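Local atomic coordinates of putative sodium:solute symporter (Proteus mirabilis, PDB entry 5NV9), a protein that couples inward flow of sodium ions to uptake of the sialic acid N-acetylneuraminic acid across the bacterial inner membrane. Residues A[199-204]-A[209-214]; A[318-323]-A[331-336]; A[142-147]-A[160-165]. One frame throughout, in Å; residues are numbered along the deposited sequence.

Contact 1 of 3, residues A[199-204]-A[209-214]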
HETATM    1  N   MSE A 199      -4.720  21.754  14.658  1.00 23.82           N
HETATM    2  CA  MSE A 199      -5.296  21.679  15.955  1.00 26.61           C
HETATM    3  C   MSE A 199      -4.283  21.450  17.040  1.00 23.54           C
HETATM    4  O   MSE A 199      -4.441  22.014  18.144  1.00 20.59           O
HETATM    5  CB  MSE A 199      -6.350  20.565  16.034  1.00 32.39           C
HETATM    6  CG  MSE A 199      -7.428  20.831  14.945  1.00 44.93           C
HETATM    7 SE   MSE A 199      -9.291  20.797  15.638  1.00 57.24          SE
HETATM    8  CE  MSE A 199      -8.841  22.135  17.023  1.00 59.93           C
ATOM      9  N   ILE A 200      -3.293  20.590  16.790  1.00 19.98           N
ATOM     10  CA  ILE A 200      -2.250  20.382  17.778  1.00 22.44           C
ATOM     11  C   ILE A 200      -1.443  21.678  17.899  1.00 20.75           C
ATOM     12  O   ILE A 200      -1.074  22.044  18.992  1.00 22.00           O
ATOM     13  CB  ILE A 200      -1.261  19.230  17.466  1.00 21.05           C
ATOM     14  CG1 ILE A 200      -1.964  17.894  17.355  1.00 21.78           C
ATOM     15  CG2 ILE A 200      -0.219  19.136  18.593  1.00 22.27           C
ATOM     16  CD1 ILE A 200      -1.135  16.846  16.629  1.00 23.80           C
ATOM     17  N   CYS A 201      -1.171  22.365  16.799  1.00 22.51           N
ATOM     18  CA  CYS A 201      -0.443  23.648  16.910  1.00 26.22           C
ATOM     19  C   CYS A 201      -1.174  24.650  17.793  1.00 29.11           C
ATOM     20  O   CYS A 201      -0.510  25.348  18.564  1.00 32.53           O
ATOM     21  CB  CYS A 201      -0.200  24.346  15.576  1.00 27.35           C
ATOM     22  SG  CYS A 201       1.005  23.628  14.472  1.00 34.67           S
ATOM     23  N   PHE A 202      -2.509  24.698  17.695  1.00 27.37           N
ATOM     24  CA  PHE A 202      -3.323  25.616  18.510  1.00 29.78           C
ATOM     25  C   PHE A 202      -3.351  25.210  19.961  1.00 28.82           C
ATOM     26  O   PHE A 202      -3.625  26.023  20.798  1.00 30.26           O
ATOM     27  CB  PHE A 202      -4.718  25.785  17.953  1.00 29.29           C
ATOM     28  CG  PHE A 202      -4.794  26.793  16.823  1.00 37.01           C
ATOM     29  CD1 PHE A 202      -4.866  28.155  17.094  1.00 44.01           C
ATOM     30  CD2 PHE A 202      -4.798  26.386  15.494  1.00 41.60           C
ATOM     31  CE1 PHE A 202      -4.940  29.083  16.060  1.00 47.32           C
ATOM     32  CE2 PHE A 202      -4.872  27.301  14.447  1.00 42.46           C
ATOM     33  CZ  PHE A 202      -4.933  28.656  14.733  1.00 49.59           C
ATOM     34  N   LYS A 203      -3.056  23.968  20.278  1.00 27.53           N
ATOM     35  CA  LYS A 203      -3.021  23.519  21.686  1.00 29.60           C
ATOM     36  C   LYS A 203      -1.635  23.492  22.357  1.00 27.12           C
ATOM     37  O   LYS A 203      -1.525  23.220  23.535  1.00 27.66           O
ATOM     38  CB  LYS A 203      -3.636  22.143  21.798  1.00 31.29           C
ATOM     39  CG  LYS A 203      -5.039  22.166  21.277  1.00 37.04           C
ATOM     40  CD  LYS A 203      -5.686  20.824  21.460  1.00 41.71           C
ATOM     41  CE  LYS A 203      -6.801  20.907  22.480  1.00 49.82           C
ATOM     42  NZ  LYS A 203      -8.069  21.093  21.734  1.00 49.67           N
ATOM     43  N   VAL A 204      -0.594  23.697  21.586  1.00 28.53           N
ATOM     44  CA  VAL A 204       0.744  23.759  22.133  1.00 28.48           C
ATOM     45  C   VAL A 204       0.983  25.212  22.477  1.00 28.41           C
ATOM     46  O   VAL A 204       0.786  26.082  21.649  1.00 24.55           O
ATOM     47  CB  VAL A 204       1.787  23.250  21.130  1.00 27.75           C
ATOM     48  CG1 VAL A 204       3.190  23.642  21.539  1.00 28.79           C
ATOM     49  CG2 VAL A 204       1.678  21.742  20.983  1.00 27.94           C
ATOM     50  N   SER A 209       5.891  27.365  16.244  1.00 29.38           N
ATOM     51  CA  SER A 209       7.299  27.765  16.400  1.00 31.84           C
ATOM     52  C   SER A 209       7.953  26.964  17.550  1.00 27.57           C
ATOM     53  O   SER A 209       9.014  26.391  17.407  1.00 28.58           O
ATOM     54  CB  SER A 209       7.412  29.277  16.602  1.00 34.13           C
ATOM     55  OG  SER A 209       8.588  29.586  17.294  1.00 43.83           O
ATOM     56  N   GLU A 210       7.257  26.863  18.651  1.00 26.77           N
ATOM     57  CA  GLU A 210       7.678  26.000  19.747  1.00 28.05           C
ATOM     58  C   GLU A 210       7.735  24.487  19.361  1.00 26.60           C
ATOM     59  O   GLU A 210       8.618  23.785  19.797  1.00 24.10           O
ATOM     60  CB  GLU A 210       6.805  26.286  20.952  1.00 28.21           C
ATOM     61  CG  GLU A 210       7.104  25.508  22.212  1.00 31.00           C
ATOM     62  CD  GLU A 210       8.498  25.786  22.758  1.00 38.40           C
ATOM     63  OE1 GLU A 210       9.207  26.732  22.324  1.00 47.51           O
ATOM     64  OE2 GLU A 210       8.909  25.032  23.636  1.00 38.72           O
ATOM     65  N   ILE A 211       6.823  23.990  18.533  1.00 26.66           N
ATOM     66  CA  ILE A 211       6.931  22.641  18.045  1.00 25.73           C
ATOM     67  C   ILE A 211       8.235  22.416  17.268  1.00 25.45           C
ATOM     68  O   ILE A 211       8.940  21.441  17.540  1.00 30.40           O
ATOM     69  CB  ILE A 211       5.729  22.274  17.163  1.00 26.89           C
ATOM     70  CG1 ILE A 211       4.509  22.084  18.050  1.00 25.37           C
ATOM     71  CG2 ILE A 211       6.025  20.984  16.366  1.00 24.46           C
ATOM     72  CD1 ILE A 211       3.176  22.083  17.306  1.00 28.55           C
ATOM     73  N   PHE A 212       8.583  23.341  16.371  1.00 23.76           N
ATOM     74  CA  PHE A 212       9.817  23.289  15.625  1.00 26.76           C
ATOM     75  C   PHE A 212      11.088  23.227  16.494  1.00 25.14           C
ATOM     76  O   PHE A 212      11.954  22.346  16.282  1.00 21.11           O
ATOM     77  CB  PHE A 212       9.954  24.460  14.626  1.00 28.04           C
ATOM     78  CG  PHE A 212      11.229  24.405  13.821  1.00 31.65           C
ATOM     79  CD1 PHE A 212      11.332  23.584  12.693  1.00 32.78           C
ATOM     80  CD2 PHE A 212      12.323  25.170  14.181  1.00 32.22           C
ATOM     81  CE1 PHE A 212      12.500  23.514  11.964  1.00 32.90           C
ATOM     82  CE2 PHE A 212      13.491  25.120  13.443  1.00 32.38           C
ATOM     83  CZ  PHE A 212      13.588  24.284  12.342  1.00 34.05           C
ATOM     84  N   THR A 213      11.186  24.191  17.392  1.00 26.01           N
ATOM     85  CA  THR A 213      12.373  24.449  18.222  1.00 28.92           C
ATOM     86  C   THR A 213      12.623  23.341  19.184  1.00 26.13           C
ATOM     87  O   THR A 213      13.778  22.871  19.287  1.00 23.98           O
ATOM     88  CB  THR A 213      12.211  25.768  18.997  1.00 33.32           C
ATOM     89  OG1 THR A 213      12.469  26.808  18.079  1.00 39.40           O
ATOM     90  CG2 THR A 213      13.211  25.920  20.134  1.00 36.60           C
ATOM     91  N   THR A 214      11.558  22.907  19.865  1.00 25.06           N
ATOM     92  CA  THR A 214      11.677  21.792  20.790  1.00 26.97           C
ATOM     93  C   THR A 214      12.121  20.511  20.052  1.00 25.85           C
ATOM     94  O   THR A 214      13.029  19.762  20.515  1.00 21.24           O
ATOM     95  CB  THR A 214      10.358  21.479  21.474  1.00 28.83           C
ATOM     96  OG1 THR A 214       9.881  22.631  22.142  1.00 25.98           O
ATOM     97  CG2 THR A 214      10.531  20.334  22.479  1.00 29.84           C
TER
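I211 reaches across to C201 and V204 where the long helix 155-203 of this LeuT-fold transporter leaves the membrane and, after a tight turn, gives way to the short periplasmic helix 207-217. The result is a hairpin-like corner between two helices, held across these segments by apolar packing, with no hydrogen bond between the two sides.

The apolar contacts converge on the outer branch of one isoleucine. I211 CG1 lies anti to its carbonyl carbon (chi1 -73°), and the extended end of the chain carries CD1 to the partner segment. There I211 CD1 meets C201 SG at 3.9 Å and V204 CG2 at 4.0 Å. V204 crosses the isoleucine at a slant, its two methyls facing the methylene as well: V204 CG1 stands 4.0 Å from I211 CG1. The residue types fit. Small, weakly polar C201 leaves room for the long isoleucine branch to approach C201 CA, while branched V204, in the turn that follows, spreads two methyls over it. V204 also rests on Q301 of helix 267-301, so its buried side chain joins three helices.

The hydrogen bonds between T214 and E210 stay within helix 207-217. E210 sets out toward the first segment, yet its carboxylate swings off, so that its nearest approach is a loose one, CG to V204 CG1 at 4.4 Å. E210 O accepts two bonds from T214, one turn on, from opposite faces of its carbonyl plane: T214 N at 3.1 Å, and T214 OG1 at 2.9 Å, the hydroxyl tilted 29° from that plane.

Contact 2 of 3, residues A[318-323]-A[331-336]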
ATOM      1  N   LEU A 318      -5.608   8.760  20.811  1.00 28.53           N
ATOM      2  CA  LEU A 318      -5.886   9.368  22.094  1.00 28.94           C
ATOM      3  C   LEU A 318      -6.119  10.837  21.973  1.00 26.43           C
ATOM      4  O   LEU A 318      -7.139  11.330  22.485  1.00 25.54           O
ATOM      5  CB  LEU A 318      -4.729   9.144  23.071  1.00 36.31           C
ATOM      6  CG  LEU A 318      -5.071   9.743  24.451  1.00 38.08           C
ATOM      7  CD1 LEU A 318      -6.158   8.898  25.096  1.00 36.95           C
ATOM      8  CD2 LEU A 318      -3.849   9.856  25.341  1.00 39.68           C
ATOM      9  N   PHE A 319      -5.187  11.551  21.330  1.00 24.36           N
ATOM     10  CA  PHE A 319      -5.385  12.974  21.047  1.00 24.06           C
ATOM     11  C   PHE A 319      -6.662  13.291  20.264  1.00 24.30           C
ATOM     12  O   PHE A 319      -7.389  14.224  20.608  1.00 23.56           O
ATOM     13  CB  PHE A 319      -4.202  13.575  20.315  1.00 24.46           C
ATOM     14  CG  PHE A 319      -4.313  15.055  20.082  1.00 25.93           C
ATOM     15  CD1 PHE A 319      -4.980  15.559  18.974  1.00 29.38           C
ATOM     16  CD2 PHE A 319      -3.756  15.960  20.965  1.00 28.81           C
ATOM     17  CE1 PHE A 319      -5.089  16.931  18.770  1.00 28.42           C
ATOM     18  CE2 PHE A 319      -3.855  17.346  20.758  1.00 27.10           C
ATOM     19  CZ  PHE A 319      -4.509  17.822  19.664  1.00 26.77           C
ATOM     20  N   ILE A 320      -6.957  12.514  19.244  1.00 22.67           N
ATOM     21  CA  ILE A 320      -8.146  12.770  18.460  1.00 28.22           C
ATOM     22  C   ILE A 320      -9.415  12.703  19.286  1.00 31.07           C
ATOM     23  O   ILE A 320     -10.259  13.579  19.205  1.00 30.35           O
ATOM     24  CB  ILE A 320      -8.298  11.797  17.291  1.00 27.29           C
ATOM     25  CG1 ILE A 320      -7.157  12.040  16.277  1.00 28.60           C
ATOM     26  CG2 ILE A 320      -9.688  11.940  16.657  1.00 25.91           C
ATOM     27  CD1 ILE A 320      -6.830  10.796  15.454  1.00 31.01           C
ATOM     28  N   VAL A 321      -9.538  11.655  20.073  1.00 31.54           N
ATOM     29  CA  VAL A 321     -10.776  11.413  20.753  1.00 35.39           C
ATOM     30  C   VAL A 321     -10.901  12.271  22.010  1.00 37.27           C
ATOM     31  O   VAL A 321     -12.045  12.581  22.427  1.00 35.17           O
ATOM     32  CB  VAL A 321     -10.914   9.929  21.052  1.00 38.08           C
ATOM     33  CG1 VAL A 321     -12.067   9.654  21.968  1.00 41.07           C
ATOM     34  CG2 VAL A 321     -11.126   9.190  19.726  1.00 40.65           C
ATOM     35  N   THR A 322      -9.776  12.675  22.594  1.00 31.95           N
ATOM     36  CA  THR A 322      -9.822  13.434  23.832  1.00 31.18           C
ATOM     37  C   THR A 322      -9.713  14.906  23.570  1.00 32.27           C
ATOM     38  O   THR A 322     -10.190  15.667  24.379  1.00 33.87           O
ATOM     39  CB  THR A 322      -8.726  13.022  24.864  1.00 33.19           C
ATOM     40  OG1 THR A 322      -7.401  13.189  24.314  1.00 32.09           O
ATOM     41  CG2 THR A 322      -8.907  11.599  25.294  1.00 31.41           C
ATOM     42  N   GLU A 323      -9.079  15.340  22.480  1.00 30.54           N
ATOM     43  CA  GLU A 323      -8.837  16.794  22.298  1.00 30.21           C
ATOM     44  C   GLU A 323      -9.480  17.478  21.104  1.00 31.71           C
ATOM     45  O   GLU A 323      -9.316  18.694  20.946  1.00 33.98           O
ATOM     46  CB  GLU A 323      -7.344  17.111  22.153  1.00 29.20           C
ATOM     47  CG  GLU A 323      -6.439  16.612  23.275  1.00 31.63           C
ATOM     48  CD  GLU A 323      -6.672  17.224  24.624  1.00 33.00           C
ATOM     49  OE1 GLU A 323      -7.288  18.310  24.716  1.00 33.03           O
ATOM     50  OE2 GLU A 323      -6.179  16.619  25.603  1.00 37.26           O
ATOM     51  N   LEU A 331     -15.188  13.189  11.868  1.00 22.19           N
ATOM     52  CA  LEU A 331     -14.592  13.313  10.556  1.00 23.67           C
ATOM     53  C   LEU A 331     -13.113  12.740  10.434  1.00 23.31           C
ATOM     54  O   LEU A 331     -12.730  12.191   9.396  1.00 21.82           O
ATOM     55  CB  LEU A 331     -14.652  14.775  10.120  1.00 23.71           C
ATOM     56  CG  LEU A 331     -14.072  15.065   8.764  1.00 25.31           C
ATOM     57  CD1 LEU A 331     -14.959  14.569   7.687  1.00 27.63           C
ATOM     58  CD2 LEU A 331     -13.865  16.546   8.548  1.00 30.29           C
ATOM     59  N   ILE A 332     -12.309  12.917  11.482  1.00 23.85           N
ATOM     60  CA  ILE A 332     -10.963  12.313  11.581  1.00 23.17           C
ATOM     61  C   ILE A 332     -11.026  10.805  11.672  1.00 22.03           C
ATOM     62  O   ILE A 332     -10.252  10.123  11.035  1.00 22.66           O
ATOM     63  CB  ILE A 332     -10.217  12.867  12.790  1.00 26.99           C
ATOM     64  CG1 ILE A 332     -10.031  14.396  12.642  1.00 29.71           C
ATOM     65  CG2 ILE A 332      -8.831  12.213  12.930  1.00 29.44           C
ATOM     66  CD1 ILE A 332      -9.429  14.827  11.319  1.00 30.71           C
ATOM     67  N   ILE A 333     -11.963  10.264  12.433  1.00 21.31           N
ATOM     68  CA  ILE A 333     -12.248   8.848  12.389  1.00 22.49           C
ATOM     69  C   ILE A 333     -12.665   8.373  10.999  1.00 20.05           C
ATOM     70  O   ILE A 333     -12.196   7.334  10.573  1.00 21.72           O
ATOM     71  CB  ILE A 333     -13.276   8.400  13.424  1.00 23.41           C
ATOM     72  CG1 ILE A 333     -12.795   8.582  14.862  1.00 28.12           C
ATOM     73  CG2 ILE A 333     -13.667   6.952  13.242  1.00 25.34           C
ATOM     74  CD1 ILE A 333     -11.322   8.774  15.105  1.00 30.66           C
ATOM     75  N   ALA A 334     -13.521   9.110  10.302  1.00 21.03           N
ATOM     76  CA  ALA A 334     -13.868   8.744   8.945  1.00 21.30           C
ATOM     77  C   ALA A 334     -12.611   8.755   8.063  1.00 22.66           C
ATOM     78  O   ALA A 334     -12.513   7.919   7.164  1.00 22.67           O
ATOM     79  CB  ALA A 334     -14.928   9.662   8.394  1.00 20.85           C
ATOM     80  N   ALA A 335     -11.671   9.710   8.298  1.00 22.83           N
ATOM     81  CA  ALA A 335     -10.419   9.788   7.524  1.00 23.41           C
ATOM     82  C   ALA A 335      -9.449   8.585   7.760  1.00 22.66           C
ATOM     83  O   ALA A 335      -8.767   8.161   6.875  1.00 21.15           O
ATOM     84  CB  ALA A 335      -9.703  11.111   7.791  1.00 23.79           C
ATOM     85  N   ILE A 336      -9.435   8.053   8.962  1.00 22.96           N
ATOM     86  CA  ILE A 336      -8.727   6.817   9.276  1.00 24.67           C
ATOM     87  C   ILE A 336      -9.409   5.626   8.602  1.00 23.51           C
ATOM     88  O   ILE A 336      -8.750   4.798   8.010  1.00 23.28           O
ATOM     89  CB  ILE A 336      -8.649   6.603  10.812  1.00 24.46           C
ATOM     90  CG1 ILE A 336      -7.759   7.675  11.445  1.00 26.25           C
ATOM     91  CG2 ILE A 336      -8.198   5.190  11.152  1.00 27.12           C
ATOM     92  CD1 ILE A 336      -7.761   7.651  12.981  1.00 29.16           C
TER
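Two helical segments, 318-323 and 331-336, run nearly antiparallel around I320 and I332, with 157° between their directions. Their axes come no closer than 10.7 Å, and the nearest alpha carbons, I320 CA and I332 CA, lie 7.4 Å apart. That spacing leaves room for long aliphatic side chains between the backbones, and four isoleucines take it up.

I320 makes all the close contacts from its side. Its CG1 sits beside the backbone N and its chain is extended, which sends CD1 across to press on I332 CG2 at 3.5 Å, a tight methyl-to-methyl approach. I332 presents CG2, which stands anti to its backbone N, while a chi2 of -51° bends CD1 away; elsewhere its side chain touches M324 and I196. The second branch of I320, CG2, touches I333 CD1 at 3.9 Å. I333 starts off to one side, and its end is brought nearer by a chi2 of -17°, close to eclipsed and probably strained. I336, one turn beyond I332, meets I320 tip to tip, CD1 to CD1, at 4.1 Å. Beta-branched residues suit this buried place: I320 fills it with both of its branches, the others each offer one, and none brings a polar group needing a partner.

Joined by a seven-residue link, the two segments form a helical hairpin at the periplasmic end of helix 328-361. The side chain of I336 is about 6 Å from that of A339, a sodium ligand, and about 10 Å from a bound sodium ion, near the Na2 site of the LeuT fold.

Contact 3 of 3, residues A[142-147]-A[160-165]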
ATOM      1  N   LEU A 142      -4.762  -3.310  12.462  1.00 29.12           N
ATOM      2  CA  LEU A 142      -4.254  -2.064  13.009  1.00 32.43           C
ATOM      3  C   LEU A 142      -5.355  -1.012  13.235  1.00 31.95           C
ATOM      4  O   LEU A 142      -5.340  -0.337  14.233  1.00 29.06           O
ATOM      5  CB  LEU A 142      -3.234  -1.389  12.115  1.00 32.44           C
ATOM      6  CG  LEU A 142      -1.967  -2.081  11.712  1.00 41.74           C
ATOM      7  CD1 LEU A 142      -1.101  -1.015  11.030  1.00 44.64           C
ATOM      8  CD2 LEU A 142      -1.269  -2.705  12.903  1.00 45.01           C
ATOM      9  N   THR A 143      -6.283  -0.884  12.290  1.00 27.24           N
ATOM     10  CA  THR A 143      -7.358   0.078  12.386  1.00 27.54           C
ATOM     11  C   THR A 143      -8.197  -0.226  13.623  1.00 25.00           C
ATOM     12  O   THR A 143      -8.556   0.682  14.379  1.00 23.73           O
ATOM     13  CB  THR A 143      -8.209   0.042  11.079  1.00 27.55           C
ATOM     14  OG1 THR A 143      -7.343   0.141   9.949  1.00 26.59           O
ATOM     15  CG2 THR A 143      -9.261   1.117  11.004  1.00 28.13           C
ATOM     16  N   VAL A 144      -8.536  -1.498  13.798  1.00 26.06           N
ATOM     17  CA  VAL A 144      -9.236  -1.963  14.980  1.00 29.60           C
ATOM     18  C   VAL A 144      -8.422  -1.693  16.275  1.00 32.85           C
ATOM     19  O   VAL A 144      -8.963  -1.195  17.259  1.00 29.12           O
ATOM     20  CB  VAL A 144      -9.609  -3.471  14.892  1.00 28.30           C
ATOM     21  CG1 VAL A 144     -10.131  -3.972  16.240  1.00 29.83           C
ATOM     22  CG2 VAL A 144     -10.656  -3.711  13.817  1.00 26.74           C
ATOM     23  N   LEU A 145      -7.134  -2.001  16.260  1.00 34.57           N
ATOM     24  CA  LEU A 145      -6.289  -1.735  17.421  1.00 39.30           C
ATOM     25  C   LEU A 145      -6.339  -0.273  17.758  1.00 39.79           C
ATOM     26  O   LEU A 145      -6.431   0.080  18.916  1.00 41.18           O
ATOM     27  CB  LEU A 145      -4.834  -2.127  17.205  1.00 41.09           C
ATOM     28  CG  LEU A 145      -4.428  -3.528  17.636  1.00 43.56           C
ATOM     29  CD1 LEU A 145      -3.026  -3.836  17.143  1.00 44.91           C
ATOM     30  CD2 LEU A 145      -4.500  -3.629  19.147  1.00 45.35           C
ATOM     31  N   ALA A 146      -6.305   0.579  16.748  1.00 35.84           N
ATOM     32  CA  ALA A 146      -6.320   2.006  16.994  1.00 34.74           C
ATOM     33  C   ALA A 146      -7.620   2.569  17.603  1.00 36.94           C
ATOM     34  O   ALA A 146      -7.572   3.466  18.448  1.00 37.75           O
ATOM     35  CB  ALA A 146      -6.027   2.729  15.701  1.00 35.16           C
ATOM     36  N   LEU A 147      -8.764   2.087  17.115  1.00 33.72           N
ATOM     37  CA  LEU A 147     -10.048   2.696  17.347  1.00 36.36           C
ATOM     38  C   LEU A 147     -10.838   2.020  18.432  1.00 38.14           C
ATOM     39  O   LEU A 147     -11.764   2.598  18.964  1.00 35.85           O
ATOM     40  CB  LEU A 147     -10.894   2.613  16.090  1.00 37.83           C
ATOM     41  CG  LEU A 147     -10.394   3.429  14.908  1.00 40.52           C
ATOM     42  CD1 LEU A 147     -11.491   3.420  13.873  1.00 43.34           C
ATOM     43  CD2 LEU A 147     -10.029   4.861  15.284  1.00 44.17           C
ATOM     44  N   VAL A 160     -16.957  -5.392  10.684  1.00 28.35           N
ATOM     45  CA  VAL A 160     -18.073  -5.339   9.749  1.00 27.38           C
ATOM     46  C   VAL A 160     -18.052  -3.979   9.059  1.00 26.99           C
ATOM     47  O   VAL A 160     -18.203  -3.903   7.851  1.00 25.98           O
ATOM     48  CB  VAL A 160     -19.424  -5.500  10.416  1.00 25.71           C
ATOM     49  CG1 VAL A 160     -20.500  -5.121   9.437  1.00 27.20           C
ATOM     50  CG2 VAL A 160     -19.644  -6.935  10.845  1.00 29.88           C
ATOM     51  N   LEU A 161     -17.924  -2.920   9.857  1.00 27.22           N
ATOM     52  CA  LEU A 161     -17.827  -1.545   9.345  1.00 29.40           C
ATOM     53  C   LEU A 161     -16.575  -1.246   8.495  1.00 26.89           C
ATOM     54  O   LEU A 161     -16.655  -0.566   7.451  1.00 26.97           O
ATOM     55  CB  LEU A 161     -17.895  -0.559  10.502  1.00 29.54           C
ATOM     56  CG  LEU A 161     -19.209  -0.509  11.302  1.00 28.75           C
ATOM     57  CD1 LEU A 161     -19.081   0.621  12.258  1.00 29.12           C
ATOM     58  CD2 LEU A 161     -20.415  -0.277  10.414  1.00 30.55           C
ATOM     59  N   ILE A 162     -15.417  -1.704   8.932  1.00 25.37           N
ATOM     60  CA  ILE A 162     -14.195  -1.447   8.153  1.00 25.89           C
ATOM     61  C   ILE A 162     -14.116  -2.308   6.882  1.00 29.08           C
ATOM     62  O   ILE A 162     -13.849  -1.801   5.772  1.00 28.51           O
ATOM     63  CB  ILE A 162     -12.903  -1.683   8.979  1.00 24.59           C
ATOM     64  CG1 ILE A 162     -12.810  -0.713  10.153  1.00 22.37           C
ATOM     65  CG2 ILE A 162     -11.669  -1.509   8.115  1.00 25.70           C
ATOM     66  CD1 ILE A 162     -11.935  -1.218  11.268  1.00 22.70           C
ATOM     67  N   SER A 163     -14.330  -3.613   7.059  1.00 31.59           N
ATOM     68  CA  SER A 163     -13.992  -4.599   6.051  1.00 31.15           C
ATOM     69  C   SER A 163     -15.222  -5.023   5.229  1.00 28.88           C
ATOM     70  O   SER A 163     -15.214  -4.965   3.986  1.00 29.06           O
ATOM     71  CB  SER A 163     -13.269  -5.791   6.722  1.00 34.87           C
ATOM     72  OG  SER A 163     -12.371  -6.398   5.793  1.00 46.56           O
ATOM     73  N   LEU A 164     -16.302  -5.396   5.890  1.00 29.43           N
ATOM     74  CA  LEU A 164     -17.432  -5.958   5.156  1.00 32.88           C
ATOM     75  C   LEU A 164     -18.041  -4.915   4.219  1.00 30.09           C
ATOM     76  O   LEU A 164     -18.297  -5.155   3.048  1.00 31.20           O
ATOM     77  CB  LEU A 164     -18.455  -6.532   6.134  1.00 36.28           C
ATOM     78  CG  LEU A 164     -19.169  -7.770   5.604  1.00 47.02           C
ATOM     79  CD1 LEU A 164     -19.926  -8.410   6.757  1.00 52.03           C
ATOM     80  CD2 LEU A 164     -20.093  -7.468   4.426  1.00 48.90           C
ATOM     81  N   LEU A 165     -18.253  -3.733   4.747  1.00 31.67           N
ATOM     82  CA  LEU A 165     -18.758  -2.640   3.966  1.00 31.38           C
ATOM     83  C   LEU A 165     -17.863  -2.292   2.779  1.00 29.52           C
ATOM     84  O   LEU A 165     -18.370  -2.005   1.680  1.00 26.36           O
ATOM     85  CB  LEU A 165     -18.980  -1.390   4.842  1.00 32.62           C
ATOM     86  CG  LEU A 165     -20.209  -1.421   5.754  1.00 35.69           C
ATOM     87  CD1 LEU A 165     -20.455  -0.010   6.272  1.00 37.94           C
ATOM     88  CD2 LEU A 165     -21.455  -1.966   5.058  1.00 35.73           C
TER
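I162 lays its CD1 methyl against T143, 3.6 Å from CG2, and the two side chains run alongside each other, pointing opposite ways. The same methyl lies 3.8 Å from V144 CG2, which meets it at an angle from the next position on the helix. I162 gets this far because CG1 is anti to its carbonyl carbon (chi1 -63°) and the chain beyond is extended, so one slender branch enters the angle between two neighbouring residues.

T143 divides its work between branches. Its methyl, anti to the backbone N, faces I162, while OG1 turns beside that N and is hydrogen-bonded to I139 O, one turn back, and to S61 OG. A threonine thus gives an apolar surface to one helix and a polar grip to another in a buried place. Helices 118-151 and 155-203 are consecutive transmembrane helices of the LeuT fold, joined by a short periplasmic link. The side chain of T143 is about 7 Å from those of S60, a sialic acid-binding residue, and A339, a sodium ligand.

Around I162 the helix widens into a pi-type turn at 160-164, where L165 N bonds to V160 O at 3.1 Å, five residues back. The carbonyl oxygen of I162 is engaged by Q341 NE2 from helix 328-361, and F337 of that helix packs on the isoleucine side chain.

Overall arrangement
Contacts 2 and 3 are buried, with contact 3 nearest the chain centre, whereas contact 1 is partly buried at the periplasmic rim. Contacts 1 and 3 share helix 155-203 but sit at different levels of it, their centres 31 Å apart. Contact 2 touches both: I200 CG1 packs on F319 CZ at 3.4 Å, and K203 NZ probably bonds to E323 O at 2.8 Å, while I333 and I336 meet L147 and T143 of contact 3. All three pair apolar side chains across their segments. Polar bonding differs with place: at the rim a lysine bonds to the backbone of a neighbouring helix, but near the substrate and sodium sites, hydroxyl and amide groups join helices.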